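Local coordinates for protein LP15968p (Drosophila melanogaster, PDB 3MN8) that removes C-terminal arginine or lysine residues from peptides and proteins as a zinc-dependent carboxypeptidase, processing growth factors, peptide hormones and neuropeptides, at residues A[216-228]-A[262-276]. Numbering follows the deposited sequence.
Sequences FHGGAVVASYPYD and MRKGNNCNDSFSGGI. With ZN (zinc ion), chain F; GEM ((2-guanidinoethylmercapto)succinic acid), chain G.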
loop_
_atom_site.group_PDB
_atom_site.type_symbol
_atom_site.label_atom_id
_atom_site.label_comp_id
_atom_site.label_asym_id
_atom_site.label_seq_id
_atom_site.Cartn_x
_atom_site.Cartn_y
_atom_site.Cartn_z
ATOM N N PHE A 216 -3.351 3.133 6.293
ATOM C CA PHE A 216 -3.241 3.148 7.732
ATOM C C PHE A 216 -4.443 3.783 8.378
ATOM O O PHE A 216 -4.948 4.812 7.929
ATOM C CB PHE A 216 -1.954 3.855 8.146
ATOM C CG PHE A 216 -0.732 3.242 7.543
ATOM C CD1 PHE A 216 -0.251 3.672 6.320
ATOM C CD2 PHE A 216 -0.083 2.200 8.182
ATOM C CE1 PHE A 216 0.866 3.085 5.756
ATOM C CE2 PHE A 216 1.039 1.605 7.614
ATOM C CZ PHE A 216 1.509 2.047 6.407
ATOM N N HIS A 217 -4.887 3.147 9.452
ATOM C CA HIS A 217 -6.053 3.569 10.181
ATOM C C HIS A 217 -5.724 3.543 11.661
ATOM O O HIS A 217 -4.666 3.065 12.060
ATOM C CB HIS A 217 -7.215 2.617 9.893
ATOM C CG HIS A 217 -7.701 2.669 8.479
ATOM N ND1 HIS A 217 -8.868 3.305 8.118
ATOM C CD2 HIS A 217 -7.171 2.175 7.332
ATOM C CE1 HIS A 217 -9.045 3.194 6.814
ATOM N NE2 HIS A 217 -8.027 2.514 6.313
ATOM N N GLY A 218 -6.641 4.053 12.472
ATOM C CA GLY A 218 -6.464 4.038 13.907
ATOM C C GLY A 218 -7.741 3.540 14.533
ATOM O O GLY A 218 -8.780 3.484 13.872
ATOM N N GLY A 219 -7.668 3.165 15.800
ATOM C CA GLY A 219 -8.836 2.675 16.498
ATOM C C GLY A 219 -8.487 1.343 17.107
ATOM O O GLY A 219 -9.068 0.912 18.108
ATOM N N ALA A 220 -7.506 0.689 16.503
ATOM C CA ALA A 220 -7.075 -0.601 17.005
ATOM C C ALA A 220 -5.655 -0.837 16.543
ATOM O O ALA A 220 -5.085 0.001 15.855
ATOM C CB ALA A 220 -8.012 -1.707 16.515
ATOM N N VAL A 221 -5.090 -1.977 16.933
ATOM C CA VAL A 221 -3.718 -2.325 16.591
ATOM C C VAL A 221 -3.676 -3.712 15.957
ATOM O O VAL A 221 -3.658 -4.723 16.665
ATOM C CB VAL A 221 -2.818 -2.325 17.832
ATOM C CG1 VAL A 221 -1.360 -2.270 17.407
ATOM C CG2 VAL A 221 -3.155 -1.146 18.744
ATOM N N VAL A 222 -3.654 -3.762 14.625
ATOM C CA VAL A 222 -3.784 -5.035 13.915
ATOM C C VAL A 222 -3.506 -4.898 12.416
ATOM O O VAL A 222 -3.700 -3.832 11.826
ATOM C CB VAL A 222 -5.214 -5.633 14.099
ATOM C CG1 VAL A 222 -6.249 -4.767 13.365
ATOM C CG2 VAL A 222 -5.293 -7.109 13.638
ATOM N N ALA A 223 -3.071 -5.997 11.812
ATOM C CA ALA A 223 -2.797 -6.050 10.391
ATOM C C ALA A 223 -3.922 -6.820 9.681
ATOM O O ALA A 223 -4.069 -8.043 9.858
ATOM C CB ALA A 223 -1.445 -6.707 10.155
ATOM N N SER A 224 -4.707 -6.082 8.890
ATOM C CA SER A 224 -5.918 -6.591 8.246
ATOM C C SER A 224 -5.750 -6.689 6.739
ATOM O O SER A 224 -5.159 -5.813 6.113
ATOM C CB SER A 224 -7.104 -5.669 8.560
ATOM O OG SER A 224 -8.326 -6.149 8.010
ATOM N N TYR A 225 -6.303 -7.743 6.151
ATOM C CA TYR A 225 -6.124 -8.023 4.729
ATOM C C TYR A 225 -7.445 -8.457 4.136
ATOM O O TYR A 225 -8.364 -8.815 4.878
ATOM C CB TYR A 225 -5.091 -9.141 4.545
ATOM C CG TYR A 225 -5.364 -10.372 5.388
ATOM C CD1 TYR A 225 -4.962 -10.434 6.717
ATOM C CD2 TYR A 225 -6.014 -11.464 4.856
ATOM C CE1 TYR A 225 -5.204 -11.558 7.491
ATOM C CE2 TYR A 225 -6.262 -12.593 5.619
ATOM C CZ TYR A 225 -5.853 -12.636 6.936
ATOM O OH TYR A 225 -6.097 -13.758 7.703
ATOM N N PRO A 226 -7.544 -8.438 2.799
ATOM C CA PRO A 226 -8.737 -8.832 2.028
ATOM C C PRO A 226 -9.227 -10.272 2.294
ATOM O O PRO A 226 -8.458 -11.139 2.742
ATOM C CB PRO A 226 -8.270 -8.698 0.569
ATOM C CG PRO A 226 -7.146 -7.713 0.615
ATOM C CD PRO A 226 -6.463 -7.927 1.940
ATOM N N TYR A 227 -10.507 -10.528 2.036
ATOM C CA TYR A 227 -11.461 -9.510 1.639
ATOM C C TYR A 227 -12.121 -8.916 2.881
ATOM O O TYR A 227 -12.090 -9.519 3.967
ATOM C CB TYR A 227 -12.553 -10.122 0.759
ATOM C CG TYR A 227 -12.127 -10.564 -0.619
ATOM C CD1 TYR A 227 -11.718 -9.637 -1.577
ATOM C CD2 TYR A 227 -12.187 -11.906 -0.979
ATOM C CE1 TYR A 227 -11.358 -10.036 -2.844
ATOM C CE2 TYR A 227 -11.822 -12.315 -2.241
ATOM C CZ TYR A 227 -11.407 -11.373 -3.168
ATOM O OH TYR A 227 -11.040 -11.774 -4.426
ATOM N N ASP A 228 -12.736 -7.745 2.704
ATOM C CA ASP A 228 -13.426 -7.028 3.780
ATOM C C ASP A 228 -14.912 -7.366 3.777
ATOM O O ASP A 228 -15.642 -7.019 4.706
ATOM C CB ASP A 228 -13.246 -5.510 3.621
ATOM C CG ASP A 228 -11.900 -5.005 4.167
ATOM O OD1 ASP A 228 -11.227 -5.765 4.897
ATOM O OD2 ASP A 228 -11.521 -3.841 3.877
ATOM N N MET A 262 1.618 -4.910 18.370
ATOM C CA MET A 262 0.702 -5.571 17.441
ATOM C C MET A 262 0.892 -7.091 17.449
ATOM O O MET A 262 -0.077 -7.838 17.435
ATOM C CB MET A 262 0.911 -5.015 16.025
ATOM C CG MET A 262 -0.102 -5.488 14.991
ATOM S SD MET A 262 0.173 -4.622 13.429
ATOM C CE MET A 262 -0.097 -2.936 13.955
ATOM N N ARG A 263 2.146 -7.532 17.482
ATOM C CA ARG A 263 2.505 -8.945 17.565
ATOM C C ARG A 263 1.755 -9.702 18.662
ATOM O O ARG A 263 1.645 -10.922 18.604
ATOM C CB ARG A 263 4.015 -9.061 17.799
ATOM C CG ARG A 263 4.575 -10.462 17.793
ATOM C CD ARG A 263 6.098 -10.410 17.823
ATOM N NE ARG A 263 6.612 -9.695 18.995
ATOM C CZ ARG A 263 7.558 -8.756 18.958
ATOM N NH1 ARG A 263 8.105 -8.397 17.807
ATOM N NH2 ARG A 263 7.962 -8.171 20.079
ATOM N N LYS A 264 1.243 -8.982 19.657
ATOM C CA LYS A 264 0.632 -9.609 20.840
ATOM C C LYS A 264 -0.798 -10.108 20.623
ATOM O O LYS A 264 -1.129 -11.255 20.944
ATOM C CB LYS A 264 0.686 -8.654 22.034
ATOM C CG LYS A 264 2.101 -8.220 22.381
ATOM C CD LYS A 264 2.145 -7.416 23.663
ATOM C CE LYS A 264 3.579 -7.218 24.118
ATOM N NZ LYS A 264 4.267 -8.523 24.347
ATOM N N GLY A 265 -1.649 -9.239 20.096
ATOM C CA GLY A 265 -2.946 -9.670 19.617
ATOM C C GLY A 265 -4.090 -9.367 20.546
ATOM O O GLY A 265 -5.233 -9.722 20.247
ATOM N N ASN A 266 -3.788 -8.704 21.661
ATOM C CA ASN A 266 -4.793 -8.432 22.690
ATOM C C ASN A 266 -4.938 -6.952 23.024
ATOM O O ASN A 266 -5.193 -6.584 24.176
ATOM C CB ASN A 266 -4.475 -9.222 23.956
ATOM C CG ASN A 266 -3.026 -9.093 24.373
ATOM O OD1 ASN A 266 -2.240 -8.384 23.736
ATOM N ND2 ASN A 266 -2.660 -9.786 25.448
ATOM N N ASN A 267 -4.793 -6.110 22.008
ATOM C CA ASN A 267 -4.785 -4.664 22.193
ATOM C C ASN A 267 -6.185 -4.070 22.080
ATOM O O ASN A 267 -7.065 -4.676 21.468
ATOM C CB ASN A 267 -3.852 -4.021 21.165
ATOM C CG ASN A 267 -2.537 -4.786 21.009
ATOM O OD1 ASN A 267 -1.827 -5.039 21.985
ATOM N ND2 ASN A 267 -2.212 -5.157 19.779
ATOM N N CYS A 268 -6.378 -2.898 22.688
ATOM C CA CYS A 268 -7.647 -2.153 22.649
ATOM C C CYS A 268 -8.891 -3.011 22.872
ATOM O O CYS A 268 -9.921 -2.795 22.221
ATOM C CB CYS A 268 -7.804 -1.369 21.332
ATOM S SG CYS A 268 -6.352 -1.324 20.255
ATOM N N ASN A 269 -8.796 -3.976 23.784
ATOM C CA ASN A 269 -9.896 -4.911 24.048
ATOM C C ASN A 269 -10.138 -5.906 22.902
ATOM O O ASN A 269 -11.070 -6.723 22.960
ATOM C CB ASN A 269 -11.199 -4.167 24.397
ATOM C CG ASN A 269 -11.154 -3.499 25.772
ATOM O OD1 ASN A 269 -11.901 -2.556 26.037
ATOM N ND2 ASN A 269 -10.282 -3.991 26.651
ATOM N N ASP A 270 -9.296 -5.844 21.871
ATOM C CA ASP A 270 -9.424 -6.732 20.714
ATOM C C ASP A 270 -8.607 -7.996 20.908
ATOM O O ASP A 270 -7.604 -7.983 21.626
ATOM C CB ASP A 270 -8.956 -6.034 19.441
ATOM C CG ASP A 270 -9.767 -4.793 19.123
ATOM O OD1 ASP A 270 -10.982 -4.782 19.410
ATOM O OD2 ASP A 270 -9.186 -3.832 18.579
ATOM N N SER A 271 -9.043 -9.082 20.272
ATOM C CA SER A 271 -8.281 -10.325 20.275
ATOM C C SER A 271 -7.999 -10.790 18.852
ATOM O O SER A 271 -8.877 -11.341 18.180
ATOM C CB SER A 271 -9.010 -11.418 21.051
ATOM O OG SER A 271 -8.306 -12.651 20.978
ATOM N N PHE A 272 -6.769 -10.563 18.397
ATOM C CA PHE A 272 -6.371 -10.884 17.029
ATOM C C PHE A 272 -5.142 -11.803 17.013
ATOM O O PHE A 272 -4.020 -11.346 17.213
ATOM C CB PHE A 272 -6.064 -9.597 16.264
ATOM C CG PHE A 272 -7.279 -8.761 15.945
ATOM C CD1 PHE A 272 -7.347 -7.429 16.351
ATOM C CD2 PHE A 272 -8.343 -9.292 15.219
ATOM C CE1 PHE A 272 -8.458 -6.631 16.039
ATOM C CE2 PHE A 272 -9.459 -8.507 14.907
ATOM C CZ PHE A 272 -9.513 -7.169 15.322
ATOM N N SER A 273 -5.361 -13.096 16.779
ATOM C CA SER A 273 -4.281 -14.090 16.790
ATOM C C SER A 273 -3.115 -13.667 15.898
ATOM O O SER A 273 -3.269 -13.512 14.678
ATOM C CB SER A 273 -4.804 -15.468 16.353
ATOM O OG SER A 273 -3.747 -16.405 16.202
ATOM N N GLY A 274 -1.950 -13.483 16.517
ATOM C CA GLY A 274 -0.750 -13.113 15.787
ATOM C C GLY A 274 -0.770 -11.651 15.380
ATOM O O GLY A 274 0.130 -11.160 14.685
ATOM N N GLY A 275 -1.815 -10.958 15.817
ATOM C CA GLY A 275 -1.940 -9.536 15.569
ATOM C C GLY A 275 -2.421 -9.194 14.178
ATOM O O GLY A 275 -2.305 -8.054 13.740
ATOM N N ILE A 276 -2.962 -10.184 13.480
ATOM C CA ILE A 276 -3.529 -9.956 12.160
ATOM C C ILE A 276 -4.949 -10.498 12.105
ATOM O O ILE A 276 -5.350 -11.313 12.945
ATOM C CB ILE A 276 -2.709 -10.648 11.071
ATOM C CG1 ILE A 276 -2.827 -12.160 11.223
ATOM C CG2 ILE A 276 -1.253 -10.225 11.155
ATOM C CD1 ILE A 276 -2.162 -12.920 10.118
HETATM ZN ZN ZN F . -10.074 4.137 9.666
HETATM C C8 GEM G . -12.325 -0.143 9.253
HETATM S S7 GEM G . -11.178 -0.564 7.971
HETATM C C6 GEM G . -10.328 -1.919 8.730
HETATM C C5 GEM G . -11.255 -3.026 9.226
HETATM N N3 GEM G . -11.820 -3.682 8.058
HETATM C C1 GEM G . -12.799 -4.580 8.040
HETATM N N4 GEM G . -13.215 -5.097 6.891
HETATM N N2 GEM G . -13.373 -4.961 9.176
HETATM C C9 GEM G . -13.303 0.843 8.670
HETATM O O14 GEM G . -13.100 1.257 7.508
HETATM O O15 GEM G . -14.282 1.205 9.356
HETATM C C10 GEM G . -11.648 0.399 10.522
HETATM C C11 GEM G . -10.971 1.760 10.415
HETATM O O12 GEM G . -9.798 1.857 10.854
HETATM O O13 GEM G . -11.600 2.738 9.936
#
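Ala223 and Ile276 pair as a parallel beta bridge, their CA atoms 4.3 Å apart, and Ala223 N donates a hydrogen bond to Gly275 O (2.9 Å). Ala223 CB and Ile276 CG2 meet on one face of the sheet. On Val222, CG2 lies anti to the backbone N (CG1 at chi1 68°) and rests over the face of the Phe272 ring, a CH-pi contact 3.8 Å from CG2 to the ring centroid. The Phe272 ring also meets Trp282 edge-to-face. Met262 bends at chi3 (-61°), bringing CE to 3.7 Å from Val221 CG1, while its SD lies against the peptide link between Val222 and Ala223. The other Val221 branch, CG2, packs against Cys268 SG at 3.5 Å; this sulfur is disulfide-bonded to Cys308. Asn267 ND2 gives Val221 O a weak, long hydrogen bond (3.5 Å) and also bonds Ile261 O. Strand 222-225 sits between edge strand 276-278 and strand 300-305 in the mixed eight-stranded sheet of the M14 zinc carboxypeptidase fold, here the first carboxypeptidase-like domain in its active 1B form. At the opposite end of 216-228 from Asp228, which approaches the inhibitor's guanidinium through OD1, His217 ND1 binds the catalytic zinc together with His101 and Glu104.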